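Local coordinates for protein ADP-ribosylglycohydrolase (Thermus thermophilus, PDB 2YZV) that belongs to the ADP-ribosylglycohydrolase family of all-helical proteins and binds two magnesium ions through threonine and aspartate residues, at residues A[25-30]-A[40-45]; A[34-39]-A[245-250]; A[137-142]-A[291-296]; A[173-178]-A[259-264]; A[236-241]-A[270-275]. All blocks are in the same frame, centred on the assembly; numbering follows the deposited sequence.

Interaction 1 of 5, residues A[25-30]-A[40-45]; sequences GAQVEG and REMKGG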
# COMPACT_ATOMS: atom_id res chain seq x y z
N GLY A 25 -11.44 -4.85 -1.18
CA GLY A 25 -11.79 -3.72 -2.03
C GLY A 25 -12.06 -4.10 -3.47
O GLY A 25 -12.89 -3.48 -4.13
N ALA A 26 -11.35 -5.12 -3.96
CA ALA A 26 -11.53 -5.57 -5.33
C ALA A 26 -12.97 -5.98 -5.60
O ALA A 26 -13.45 -5.91 -6.73
CB ALA A 26 -10.59 -6.75 -5.61
N GLN A 27 -13.68 -6.40 -4.55
CA GLN A 27 -15.07 -6.83 -4.68
C GLN A 27 -15.99 -5.72 -5.16
O GLN A 27 -17.00 -6.00 -5.81
CB GLN A 27 -15.58 -7.38 -3.33
CG GLN A 27 -14.75 -8.54 -2.82
CD GLN A 27 -15.17 -9.03 -1.44
OE1 GLN A 27 -14.50 -9.86 -0.84
NE2 GLN A 27 -16.29 -8.51 -0.93
N VAL A 28 -15.64 -4.48 -4.86
CA VAL A 28 -16.47 -3.35 -5.27
C VAL A 28 -15.73 -2.30 -6.09
O VAL A 28 -16.16 -1.15 -6.16
CB VAL A 28 -17.12 -2.66 -4.06
CG1 VAL A 28 -18.13 -3.59 -3.41
CG2 VAL A 28 -16.04 -2.27 -3.06
N GLU A 29 -14.62 -2.70 -6.70
CA GLU A 29 -13.85 -1.77 -7.51
C GLU A 29 -14.71 -1.20 -8.64
O GLU A 29 -15.40 -1.94 -9.34
CB GLU A 29 -12.62 -2.46 -8.09
CG GLU A 29 -11.90 -1.65 -9.16
CD GLU A 29 -10.55 -2.22 -9.54
OE1 GLU A 29 -10.38 -3.46 -9.46
OE2 GLU A 29 -9.66 -1.43 -9.93
N GLY A 30 -14.68 0.12 -8.79
CA GLY A 30 -15.44 0.77 -9.84
C GLY A 30 -16.88 1.13 -9.52
O GLY A 30 -17.56 1.76 -10.33
N ARG A 40 -18.75 -6.48 3.92
CA ARG A 40 -18.24 -6.84 5.24
C ARG A 40 -17.39 -8.10 5.27
O ARG A 40 -16.60 -8.30 6.19
CB ARG A 40 -19.41 -7.02 6.22
CG ARG A 40 -20.32 -5.81 6.35
CD ARG A 40 -21.57 -6.15 7.15
NE ARG A 40 -21.28 -6.54 8.53
CZ ARG A 40 -20.76 -5.73 9.45
NH1 ARG A 40 -20.48 -4.46 9.15
NH2 ARG A 40 -20.54 -6.18 10.68
N GLU A 41 -17.54 -8.96 4.27
CA GLU A 41 -16.78 -10.20 4.25
C GLU A 41 -16.11 -10.51 2.92
O GLU A 41 -16.35 -9.83 1.92
CB GLU A 41 -17.70 -11.37 4.62
CG GLU A 41 -18.44 -11.22 5.95
CD GLU A 41 -17.52 -10.90 7.11
OE1 GLU A 41 -16.38 -11.40 7.12
OE2 GLU A 41 -17.95 -10.17 8.03
N MET A 42 -15.25 -11.53 2.92
CA MET A 42 -14.52 -11.97 1.73
C MET A 42 -15.43 -12.83 0.85
O MET A 42 -15.47 -14.06 0.99
CB MET A 42 -13.30 -12.80 2.13
CG MET A 42 -12.15 -12.01 2.69
SD MET A 42 -11.21 -11.12 1.42
CE MET A 42 -9.93 -10.40 2.47
N LYS A 43 -16.15 -12.20 -0.06
CA LYS A 43 -17.06 -12.92 -0.93
C LYS A 43 -16.52 -13.07 -2.35
O LYS A 43 -17.05 -13.84 -3.14
CB LYS A 43 -18.41 -12.19 -0.97
CG LYS A 43 -19.17 -12.20 0.35
CD LYS A 43 -20.02 -13.45 0.52
CE LYS A 43 -19.18 -14.72 0.61
NZ LYS A 43 -20.03 -15.94 0.72
N GLY A 44 -15.46 -12.33 -2.66
CA GLY A 44 -14.92 -12.38 -4.00
C GLY A 44 -15.84 -11.55 -4.87
O GLY A 44 -16.65 -10.77 -4.36
N GLY A 45 -15.74 -11.71 -6.19
CA GLY A 45 -16.58 -10.95 -7.08
C GLY A 45 -15.86 -9.79 -7.73
O GLY A 45 -14.67 -9.88 -8.05
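The all-helical ADP-ribosylglycohydrolase fold has a long loop between helix 4-26 and helix 57-72, and here the amide of Q27 reads the backbone of that loop at 41-44. A type I turn from A26 to E29 takes the chain out of the helix and presents Q27 at its second position. From CB the side chain starts with CG anti to the carbonyl carbon (chi1 -59°) and then runs extended. CB and CG pass beside the carbonyl of G44, and G44 O lies 3.3 Å from Q27 CG. The terminal amide then uses both of its ends. Q27 OE1 takes the N-H of K43, with K43 N at 3.0 Å, a bent bond (134°) in which the donor stands above the carbonyl plane, away from the lone pairs. G44 N adds a weak but straighter bond to Q27 OE1, at 3.2 Å. On the other end Q27 NE2 gives a hydrogen to E41 O at 3.1 Å, almost along the C=O axis and in the plane of the Q27 amide. Donor and acceptor demands together fix which way round the amide sits. G44 has positive phi, which favours glycine. The carboxylate of E41 turns from Q27, to salt bridges with R275 and R243. M42, the centre of an inverse gamma turn, swings the backbone round the amide tip, while its own side chain leaves for V20, A23 and L24 of helix 4-26, its sulfur SD staying 4.2 Å from Q27 OE1.

Interaction 2 of 5, residues A[34-39]-A[245-250]; sequences GTFPEV and AVNLGG
Just past the C-terminus of helix 238-246, a type I turn from V246 to G249 projects the amide of N247 against the irregular loop 34-39, giving a two-point hydrogen-bonded pairing of the N247 amide with the V39 backbone within this helical ADP-ribosylglycohydrolase fold. With CG anti to the carbonyl carbon, the amide reaches V39 and pairs with both polar groups of its backbone. V39 N donates to N247 OD1 at 2.9 Å, nearly straight at 171° and on an in-plane lone pair. N247 ND2 returns a bond to V39 O at 3.1 Å, lying close to its own amide plane; the same nitrogen also serves R243 O in the preceding helical turn. The F36 ring lies only 19° from the amide plane and meets N247 OD1 with its edge, F36 CE1 standing 3.3 Å from that oxygen. Its CG occupies the crowded position between backbone N and carbonyl carbon (chi1 57°), which carries the ring in toward the turn, with CZ near N247 O and G249 CA. G249 has positive phi, which favours glycine. E38 crosses the asparagine at about a right angle: its CG passes ND2, whereas its carboxylate goes to R40. Two waters fill in the polar edge. One joins G34 N to N247 O, and the other donates to F36 O and, at 2.9 Å, to N247 OD1.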
# COMPACT_ATOMS: atom_id res chain seq x y z
N GLY A 34 -22.15 4.40 -1.98
CA GLY A 34 -23.56 4.39 -1.63
C GLY A 34 -24.54 3.78 -2.61
O GLY A 34 -25.74 4.01 -2.48
N THR A 35 -24.05 3.02 -3.58
CA THR A 35 -24.95 2.39 -4.55
C THR A 35 -24.97 0.88 -4.38
O THR A 35 -25.62 0.16 -5.16
CB THR A 35 -24.52 2.70 -6.00
OG1 THR A 35 -23.23 2.13 -6.26
CG2 THR A 35 -24.46 4.20 -6.24
N PHE A 36 -24.27 0.38 -3.36
CA PHE A 36 -24.20 -1.05 -3.11
C PHE A 36 -24.24 -1.35 -1.61
O PHE A 36 -23.83 -0.53 -0.79
CB PHE A 36 -22.92 -1.61 -3.72
CG PHE A 36 -21.66 -0.95 -3.22
CD1 PHE A 36 -21.03 -1.41 -2.07
CD2 PHE A 36 -21.14 0.16 -3.88
CE1 PHE A 36 -19.89 -0.78 -1.58
CE2 PHE A 36 -20.00 0.80 -3.41
CZ PHE A 36 -19.37 0.33 -2.26
N PRO A 37 -24.75 -2.54 -1.24
CA PRO A 37 -24.84 -2.96 0.17
C PRO A 37 -23.48 -2.99 0.83
O PRO A 37 -22.47 -3.30 0.19
CB PRO A 37 -25.46 -4.35 0.06
CG PRO A 37 -26.32 -4.24 -1.16
CD PRO A 37 -25.40 -3.52 -2.12
N GLU A 38 -23.43 -2.68 2.13
CA GLU A 38 -22.16 -2.67 2.84
C GLU A 38 -21.38 -3.96 2.69
O GLU A 38 -21.88 -5.05 2.98
CB GLU A 38 -22.35 -2.39 4.33
CG GLU A 38 -21.03 -2.50 5.10
CD GLU A 38 -21.19 -2.33 6.60
OE1 GLU A 38 -22.15 -2.89 7.16
OE2 GLU A 38 -20.34 -1.66 7.22
N VAL A 39 -20.14 -3.83 2.24
CA VAL A 39 -19.25 -4.97 2.08
C VAL A 39 -18.66 -5.23 3.46
O VAL A 39 -18.14 -4.31 4.10
CB VAL A 39 -18.10 -4.65 1.11
CG1 VAL A 39 -17.13 -5.81 1.04
CG2 VAL A 39 -18.66 -4.34 -0.27
N ALA A 245 -13.07 1.98 4.52
CA ALA A 245 -12.26 2.21 3.33
C ALA A 245 -12.83 1.60 2.05
O ALA A 245 -12.97 2.29 1.04
CB ALA A 245 -10.84 1.68 3.56
N VAL A 246 -13.15 0.32 2.09
CA VAL A 246 -13.64 -0.31 0.87
C VAL A 246 -15.04 0.12 0.46
O VAL A 246 -15.36 0.13 -0.72
CB VAL A 246 -13.58 -1.86 0.95
CG1 VAL A 246 -12.14 -2.29 1.20
CG2 VAL A 246 -14.50 -2.38 2.03
N ASN A 247 -15.87 0.53 1.42
CA ASN A 247 -17.21 0.95 1.08
C ASN A 247 -17.30 2.33 0.44
O ASN A 247 -18.39 2.83 0.16
CB ASN A 247 -18.13 0.81 2.29
CG ASN A 247 -18.60 -0.62 2.48
OD1 ASN A 247 -19.42 -1.12 1.69
ND2 ASN A 247 -18.07 -1.29 3.49
N LEU A 248 -16.14 2.94 0.19
CA LEU A 248 -16.10 4.23 -0.49
C LEU A 248 -16.25 3.91 -1.97
O LEU A 248 -16.54 4.79 -2.79
CB LEU A 248 -14.76 4.92 -0.28
CG LEU A 248 -14.44 5.46 1.11
CD1 LEU A 248 -13.01 5.97 1.11
CD2 LEU A 248 -15.42 6.57 1.48
N GLY A 249 -16.06 2.64 -2.32
CA GLY A 249 -16.16 2.23 -3.70
C GLY A 249 -15.01 2.80 -4.53
O GLY A 249 -13.94 3.07 -4.00
N GLY A 250 -15.25 2.98 -5.82
CA GLY A 250 -14.20 3.50 -6.68
C GLY A 250 -13.00 2.58 -6.73
O GLY A 250 -13.15 1.37 -6.93
O HOH W 1 -20.99 2.75 -0.03
O HOH W 2 -21.83 0.24 0.84

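Interaction 3 of 5, residues A[137-142]-A[291-296]; sequences LVLAYE and LALYRM
M296 sends CG anti to its backbone N (chi1 -173°) and runs extended from there, so that its sulfur and methyl reach across to helix 135-141; Y141, with CG anti to the carbonyl carbon (chi1 -73°), starts away from helix 283-298, but its ring brings the phenol end back to the methionine methyl. M296 CE ends against that phenol, 3.5 Å from Y141 OH and 3.8 Å from Y141 CZ, the two chains crossing obliquely. Further back along the same methionine, M296 SD rests on A140 CB at 3.9 Å. The small A140 side chain is consistent with the close approach of the backbones: the CA atoms of A140 and L293 are nearest neighbours at 4.6 Å, and the helix axes approach to 7.0 Å with N-to-C directions 39° apart. This is close helix-helix packing in the all-helical ADP-ribosylglycohydrolase fold, joining the short helix 135-141 to the C-terminal helix 283-298. A CA-H...O contact marks the tightest point, A140 CA lying 3.3 Å from L293 O. L293, its CG anti to the carbonyl carbon, sets CD2 against A140 CB, and its CB lies alongside the CB of L139 at 3.9 Å. No hydrogen bond links the segments. Around them the apolar layer continues: L293 also packs on F15 of helix 4-26 and on A66 and L70 of helix 57-72, and Y141 on L69. E142 turns its two carboxylate oxygens to different arginines, OE1 to R11 and OE2 to R180.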
# COMPACT_ATOMS: atom_id res chain seq x y z
N LEU A 137 9.04 -2.58 1.20
CA LEU A 137 10.23 -1.74 1.29
C LEU A 137 10.48 -1.28 2.71
O LEU A 137 11.62 -1.33 3.19
CB LEU A 137 10.09 -0.51 0.39
CG LEU A 137 11.21 0.52 0.49
CD1 LEU A 137 12.54 -0.11 0.11
CD2 LEU A 137 10.91 1.69 -0.43
N VAL A 138 9.44 -0.83 3.39
CA VAL A 138 9.59 -0.35 4.77
C VAL A 138 9.93 -1.50 5.72
O VAL A 138 10.69 -1.31 6.68
CB VAL A 138 8.32 0.38 5.25
CG1 VAL A 138 8.48 0.83 6.70
CG2 VAL A 138 8.05 1.59 4.36
N LEU A 139 9.38 -2.68 5.47
CA LEU A 139 9.66 -3.82 6.34
C LEU A 139 11.15 -4.16 6.36
O LEU A 139 11.71 -4.46 7.41
CB LEU A 139 8.87 -5.05 5.90
CG LEU A 139 7.58 -5.36 6.67
CD1 LEU A 139 6.61 -4.20 6.59
CD2 LEU A 139 6.96 -6.62 6.09
N ALA A 140 11.78 -4.10 5.19
CA ALA A 140 13.20 -4.44 5.09
C ALA A 140 14.16 -3.27 5.32
O ALA A 140 15.25 -3.47 5.84
CB ALA A 140 13.48 -5.07 3.73
N TYR A 141 13.75 -2.07 4.95
CA TYR A 141 14.62 -0.90 5.11
C TYR A 141 14.14 0.11 6.14
O TYR A 141 14.47 1.29 6.08
CB TYR A 141 14.82 -0.24 3.74
CG TYR A 141 15.73 -1.04 2.83
CD1 TYR A 141 17.11 -0.88 2.89
CD2 TYR A 141 15.20 -1.98 1.96
CE1 TYR A 141 17.95 -1.65 2.09
CE2 TYR A 141 16.04 -2.76 1.16
CZ TYR A 141 17.41 -2.58 1.23
OH TYR A 141 18.25 -3.35 0.45
N GLU A 142 13.36 -0.37 7.10
CA GLU A 142 12.81 0.46 8.16
C GLU A 142 13.83 1.39 8.81
O GLU A 142 13.56 2.57 9.05
CB GLU A 142 12.22 -0.42 9.27
CG GLU A 142 11.57 0.36 10.40
CD GLU A 142 11.51 -0.43 11.69
OE1 GLU A 142 11.32 -1.67 11.62
OE2 GLU A 142 11.63 0.18 12.77
N LEU A 291 8.26 -12.00 7.30
CA LEU A 291 9.24 -12.34 8.33
C LEU A 291 10.66 -12.23 7.78
O LEU A 291 11.56 -11.75 8.47
CB LEU A 291 8.98 -13.75 8.87
CG LEU A 291 7.75 -13.88 9.77
CD1 LEU A 291 7.53 -15.34 10.13
CD2 LEU A 291 7.96 -13.05 11.03
N ALA A 292 10.86 -12.67 6.54
CA ALA A 292 12.18 -12.60 5.92
C ALA A 292 12.62 -11.14 5.77
O ALA A 292 13.77 -10.79 6.06
CB ALA A 292 12.15 -13.28 4.55
N LEU A 293 11.70 -10.29 5.33
CA LEU A 293 12.01 -8.88 5.16
C LEU A 293 12.33 -8.22 6.50
O LEU A 293 13.24 -7.40 6.60
CB LEU A 293 10.83 -8.16 4.49
CG LEU A 293 10.55 -8.55 3.04
CD1 LEU A 293 9.16 -8.08 2.64
CD2 LEU A 293 11.61 -7.96 2.12
N TYR A 294 11.58 -8.58 7.54
CA TYR A 294 11.81 -8.02 8.86
C TYR A 294 13.18 -8.42 9.40
O TYR A 294 13.91 -7.60 9.95
CB TYR A 294 10.71 -8.47 9.83
CG TYR A 294 10.87 -7.97 11.24
CD1 TYR A 294 11.24 -6.65 11.51
CD2 TYR A 294 10.65 -8.82 12.33
CE1 TYR A 294 11.39 -6.19 12.81
CE2 TYR A 294 10.79 -8.37 13.64
CZ TYR A 294 11.17 -7.05 13.87
OH TYR A 294 11.32 -6.61 15.17
N ARG A 295 13.54 -9.69 9.23
CA ARG A 295 14.84 -10.18 9.70
C ARG A 295 15.94 -9.43 8.96
O ARG A 295 17.02 -9.20 9.50
CB ARG A 295 14.97 -11.68 9.43
CG ARG A 295 13.82 -12.51 10.01
CD ARG A 295 13.89 -13.96 9.55
NE ARG A 295 14.87 -14.73 10.31
CZ ARG A 295 14.72 -15.09 11.58
NH1 ARG A 295 13.63 -14.73 12.25
NH2 ARG A 295 15.67 -15.79 12.19
N MET A 296 15.66 -9.06 7.72
CA MET A 296 16.61 -8.34 6.88
C MET A 296 16.87 -6.94 7.45
O MET A 296 17.97 -6.41 7.35
CB MET A 296 16.06 -8.24 5.46
CG MET A 296 17.02 -7.65 4.44
SD MET A 296 16.30 -7.66 2.78
CE MET A 296 17.15 -6.26 2.03

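Interaction 4 of 5, residues A[173-178]-A[259-264]; sequences WLLREA and YGQLAG
The two helical segments run with their N-to-C directions 26° apart and their axes 9.3 Å from each other at closest, L175 and L262 having the nearest CA atoms. L262 has its CG anti to the backbone N (chi1 178°), and L262 CD1 lies against the CB atoms of L174 and A178, one helical turn apart, 4.1 Å from each. L175 answers from the other helix. With CG anti to the carbonyl carbon (chi1 -65°), L175 CD2 lies against the backbone of helix 252-267, 3.6 Å from Q261 O and 3.7 Å from L262 CA, while CD1 passes the amide oxygen OE1 of Q261. The result is apolar packing between near-parallel helices in the core of the all-helical ADP-ribosylglycohydrolase fold, the centre of the contact about 9 Å from the centre of the chain. L229 of helix 221-234 touches both L174 and L262, so a third helix joins this layer. Q261 is the buried polar member. Q261 CB contacts L175 CD2 at 4.0 Å, the two side chains crossing obliquely, and its amide is occupied elsewhere: OE1 accepts from A135 N, and NE2 bonds to L131 O and A257 O, which settle the orientation of the group. On the far side of helix 162-179, R176 grips E177 OE2 side-on through NE and NH2, with the NE bond, 3.2 Å long, using the anti lone pair.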
# COMPACT_ATOMS: atom_id res chain seq x y z
N TRP A 173 6.94 7.15 5.73
CA TRP A 173 7.11 7.69 7.08
C TRP A 173 6.04 7.10 8.00
O TRP A 173 6.34 6.64 9.10
CB TRP A 173 6.98 9.21 7.07
CG TRP A 173 7.15 9.82 8.43
CD1 TRP A 173 8.33 10.11 9.06
CD2 TRP A 173 6.11 10.17 9.35
NE1 TRP A 173 8.08 10.61 10.32
CE2 TRP A 173 6.73 10.66 10.52
CE3 TRP A 173 4.71 10.11 9.30
CZ2 TRP A 173 6.00 11.09 11.64
CZ3 TRP A 173 3.98 10.54 10.42
CH2 TRP A 173 4.64 11.02 11.57
N LEU A 174 4.79 7.11 7.54
CA LEU A 174 3.69 6.57 8.32
C LEU A 174 3.91 5.11 8.71
O LEU A 174 3.71 4.73 9.86
CB LEU A 174 2.38 6.67 7.53
CG LEU A 174 1.76 8.07 7.43
CD1 LEU A 174 0.69 8.08 6.34
CD2 LEU A 174 1.16 8.47 8.78
N LEU A 175 4.33 4.30 7.74
CA LEU A 175 4.56 2.89 8.03
C LEU A 175 5.71 2.69 9.00
O LEU A 175 5.60 1.89 9.92
CB LEU A 175 4.80 2.11 6.74
CG LEU A 175 3.60 2.05 5.78
CD1 LEU A 175 3.93 1.12 4.63
CD2 LEU A 175 2.36 1.55 6.52
N ARG A 176 6.81 3.42 8.81
CA ARG A 176 7.95 3.29 9.72
C ARG A 176 7.52 3.63 11.15
O ARG A 176 7.80 2.88 12.08
CB ARG A 176 9.10 4.21 9.31
CG ARG A 176 10.36 4.02 10.16
CD ARG A 176 11.39 5.08 9.86
NE ARG A 176 10.98 6.39 10.36
CZ ARG A 176 11.58 7.54 10.06
NH1 ARG A 176 12.63 7.54 9.25
NH2 ARG A 176 11.14 8.67 10.57
N GLU A 177 6.84 4.76 11.31
CA GLU A 177 6.40 5.18 12.63
C GLU A 177 5.41 4.21 13.25
O GLU A 177 5.49 3.90 14.44
CB GLU A 177 5.79 6.58 12.56
CG GLU A 177 6.80 7.65 12.19
CD GLU A 177 7.95 7.71 13.16
OE1 GLU A 177 7.72 8.08 14.33
OE2 GLU A 177 9.09 7.39 12.76
N ALA A 178 4.48 3.71 12.44
CA ALA A 178 3.50 2.76 12.94
C ALA A 178 4.18 1.48 13.41
O ALA A 178 3.84 0.94 14.47
CB ALA A 178 2.46 2.45 11.86
N TYR A 259 -4.87 1.37 3.26
CA TYR A 259 -5.37 1.34 4.62
C TYR A 259 -4.84 0.10 5.33
O TYR A 259 -4.42 0.15 6.48
CB TYR A 259 -6.90 1.29 4.64
CG TYR A 259 -7.46 0.96 6.01
CD1 TYR A 259 -7.68 1.96 6.96
CD2 TYR A 259 -7.69 -0.36 6.38
CE1 TYR A 259 -8.10 1.65 8.25
CE2 TYR A 259 -8.11 -0.69 7.66
CZ TYR A 259 -8.31 0.32 8.59
OH TYR A 259 -8.68 -0.00 9.88
N GLY A 260 -4.86 -1.02 4.61
CA GLY A 260 -4.40 -2.28 5.17
C GLY A 260 -2.97 -2.26 5.66
O GLY A 260 -2.66 -2.85 6.70
N GLN A 261 -2.10 -1.60 4.91
CA GLN A 261 -0.69 -1.50 5.28
C GLN A 261 -0.53 -0.70 6.56
O GLN A 261 0.17 -1.12 7.48
CB GLN A 261 0.10 -0.81 4.17
CG GLN A 261 0.22 -1.62 2.90
CD GLN A 261 0.83 -0.81 1.79
OE1 GLN A 261 2.02 -0.49 1.82
NE2 GLN A 261 0.01 -0.46 0.81
N LEU A 262 -1.17 0.47 6.62
CA LEU A 262 -1.06 1.34 7.78
C LEU A 262 -1.73 0.74 9.00
O LEU A 262 -1.12 0.67 10.07
CB LEU A 262 -1.67 2.71 7.48
CG LEU A 262 -1.69 3.73 8.62
CD1 LEU A 262 -0.28 3.98 9.15
CD2 LEU A 262 -2.30 5.03 8.12
N ALA A 263 -2.97 0.30 8.85
CA ALA A 263 -3.72 -0.29 9.95
C ALA A 263 -3.11 -1.63 10.37
O ALA A 263 -3.16 -2.01 11.54
CB ALA A 263 -5.18 -0.46 9.56
N GLY A 264 -2.52 -2.35 9.41
CA GLY A 264 -1.90 -3.63 9.73
C GLY A 264 -0.68 -3.42 10.62
O GLY A 264 -0.46 -4.17 11.58

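Interaction 5 of 5, residues A[236-241]-A[270-275]; sequences RDFEEG and GAIPGR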
# COMPACT_ATOMS: atom_id res chain seq x y z
N ARG A 236 -12.21 2.24 14.67
CA ARG A 236 -11.74 1.98 16.03
C ARG A 236 -10.87 0.73 16.12
O ARG A 236 -10.16 0.51 17.10
CB ARG A 236 -12.93 1.88 16.98
CG ARG A 236 -13.64 3.21 17.17
CD ARG A 236 -14.99 3.03 17.85
NE ARG A 236 -15.95 2.37 16.98
CZ ARG A 236 -17.17 2.00 17.35
NH1 ARG A 236 -17.59 2.24 18.59
NH2 ARG A 236 -17.98 1.41 16.48
N ASP A 237 -10.92 -0.09 15.07
CA ASP A 237 -10.12 -1.30 14.99
C ASP A 237 -9.87 -1.58 13.51
O ASP A 237 -10.40 -0.89 12.64
CB ASP A 237 -10.81 -2.49 15.67
CG ASP A 237 -12.23 -2.70 15.20
OD1 ASP A 237 -12.46 -2.78 13.97
OD2 ASP A 237 -13.13 -2.79 16.06
N PHE A 238 -9.04 -2.59 13.22
CA PHE A 238 -8.72 -2.91 11.84
C PHE A 238 -9.96 -3.15 10.98
O PHE A 238 -10.12 -2.56 9.91
CB PHE A 238 -7.83 -4.16 11.78
CG PHE A 238 -7.29 -4.45 10.41
CD1 PHE A 238 -6.04 -3.97 10.02
CD2 PHE A 238 -8.04 -5.18 9.49
CE1 PHE A 238 -5.54 -4.22 8.75
CE2 PHE A 238 -7.56 -5.43 8.21
CZ PHE A 238 -6.30 -4.95 7.84
N GLU A 239 -10.84 -4.03 11.45
CA GLU A 239 -12.05 -4.37 10.73
C GLU A 239 -12.94 -3.18 10.40
O GLU A 239 -13.34 -2.99 9.25
CB GLU A 239 -12.86 -5.41 11.52
CG GLU A 239 -14.08 -5.94 10.79
CD GLU A 239 -14.76 -7.06 11.55
OE1 GLU A 239 -15.70 -7.67 10.99
OE2 GLU A 239 -14.36 -7.33 12.70
N GLU A 240 -13.25 -2.36 11.40
CA GLU A 240 -14.11 -1.21 11.17
C GLU A 240 -13.52 -0.23 10.17
O GLU A 240 -14.23 0.26 9.28
CB GLU A 240 -14.41 -0.49 12.49
CG GLU A 240 -15.35 0.69 12.31
CD GLU A 240 -15.82 1.29 13.63
OE1 GLU A 240 -14.96 1.61 14.47
OE2 GLU A 240 -17.05 1.42 13.80
N GLY A 241 -12.23 0.05 10.30
CA GLY A 241 -11.58 0.97 9.38
C GLY A 241 -11.54 0.39 7.97
O GLY A 241 -11.72 1.12 7.00
N GLY A 270 -2.51 -9.99 14.60
CA GLY A 270 -3.48 -10.59 15.50
C GLY A 270 -4.82 -9.88 15.55
O GLY A 270 -5.82 -10.48 15.96
N ALA A 271 -4.85 -8.61 15.14
CA ALA A 271 -6.07 -7.81 15.16
C ALA A 271 -6.89 -7.92 13.88
O ALA A 271 -8.02 -7.44 13.82
CB ALA A 271 -5.73 -6.35 15.44
N ILE A 272 -6.31 -8.53 12.85
CA ILE A 272 -7.02 -8.69 11.58
C ILE A 272 -7.94 -9.90 11.69
O ILE A 272 -7.52 -10.97 12.14
CB ILE A 272 -6.03 -8.92 10.41
CG1 ILE A 272 -5.08 -7.72 10.29
CG2 ILE A 272 -6.80 -9.13 9.12
CD1 ILE A 272 -4.04 -7.85 9.19
N PRO A 273 -9.22 -9.75 11.30
CA PRO A 273 -10.17 -10.87 11.38
C PRO A 273 -9.60 -12.17 10.85
O PRO A 273 -9.13 -12.25 9.71
CB PRO A 273 -11.34 -10.37 10.53
CG PRO A 273 -11.35 -8.91 10.84
CD PRO A 273 -9.88 -8.54 10.79
N GLY A 274 -9.63 -13.21 11.69
CA GLY A 274 -9.10 -14.50 11.29
C GLY A 274 -9.71 -15.06 10.02
O GLY A 274 -9.00 -15.65 9.20
N ARG A 275 -11.01 -14.88 9.84
CA ARG A 275 -11.68 -15.40 8.66
C ARG A 275 -11.17 -14.73 7.38
O ARG A 275 -11.16 -15.36 6.32
CB ARG A 275 -13.20 -15.23 8.78
CG ARG A 275 -13.68 -13.81 8.96
CD ARG A 275 -15.18 -13.78 9.19
NE ARG A 275 -15.69 -12.41 9.28
CZ ARG A 275 -15.43 -11.58 10.29
NH1 ARG A 275 -14.67 -11.96 11.30
NH2 ARG A 275 -15.93 -10.35 10.27
O HOH W 3 -10.30 -5.70 13.91
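Two helix starts of the all-helical ADP-ribosylglycohydrolase fold meet here, one N-capped by D237 and the other preceded by P273 at its N-cap position. D237 OD1 accepts from E240 N at 2.7 Å, nearly along its C-O axis, satisfying an amide of the first turn. E240 in turn holds R236: OE1 takes R236 N on its anti lone pair and NE on its syn one, while OE2 takes NH2, so the guanidinium is gripped side-on and close to its plane. The E239 amide is met by a water, which also donates to A271 O. Across the contact R275 NH2 makes a salt bridge to E239 OE1 at 2.8 Å, though the position of OE1 is less certain; its hydrogen bond is weak and bent (128°), with the carboxylate and guanidinium planes 60° apart. Both groups have stronger partners elsewhere, E239 in R243 and R275 in E41; the carboxylates probably offset the closeness of the two arginines. Beside these polar groups E239 CB rides on P273 CG. F238, its CG anti to the backbone N, presents one ring face to I272, a CH-pi contact in which I272 CG1 stands 3.7 Å from the ring centroid, 3° off the normal.

How the interactions relate
Interactions 1, 2 and 5 form a continuous patch. Interactions 1 and 2, centres 9 Å apart, draw on alternating pieces of the loop that follows helix 4-26: G30 N lies 2.7 Å from G250 O, a probable hydrogen bond, and V28 packs on V39. Interaction 1 reaches interaction 5 through the salt bridge of E41 OE1 with R275 NE, and interactions 2 and 5 lie at the two ends of helix 238-246. Y259 OH, 2.9 Å from F238 O, ties interaction 5 to interaction 4, which packs on interaction 3 through V138 and L175. Two magnesium sites (T56, D58, D253 and D251, D253, T254) share D253; a magnesium ion lies about 6 Å from the A26 side chain of interaction 1, and about 11 Å from the Q261 side chain and G249.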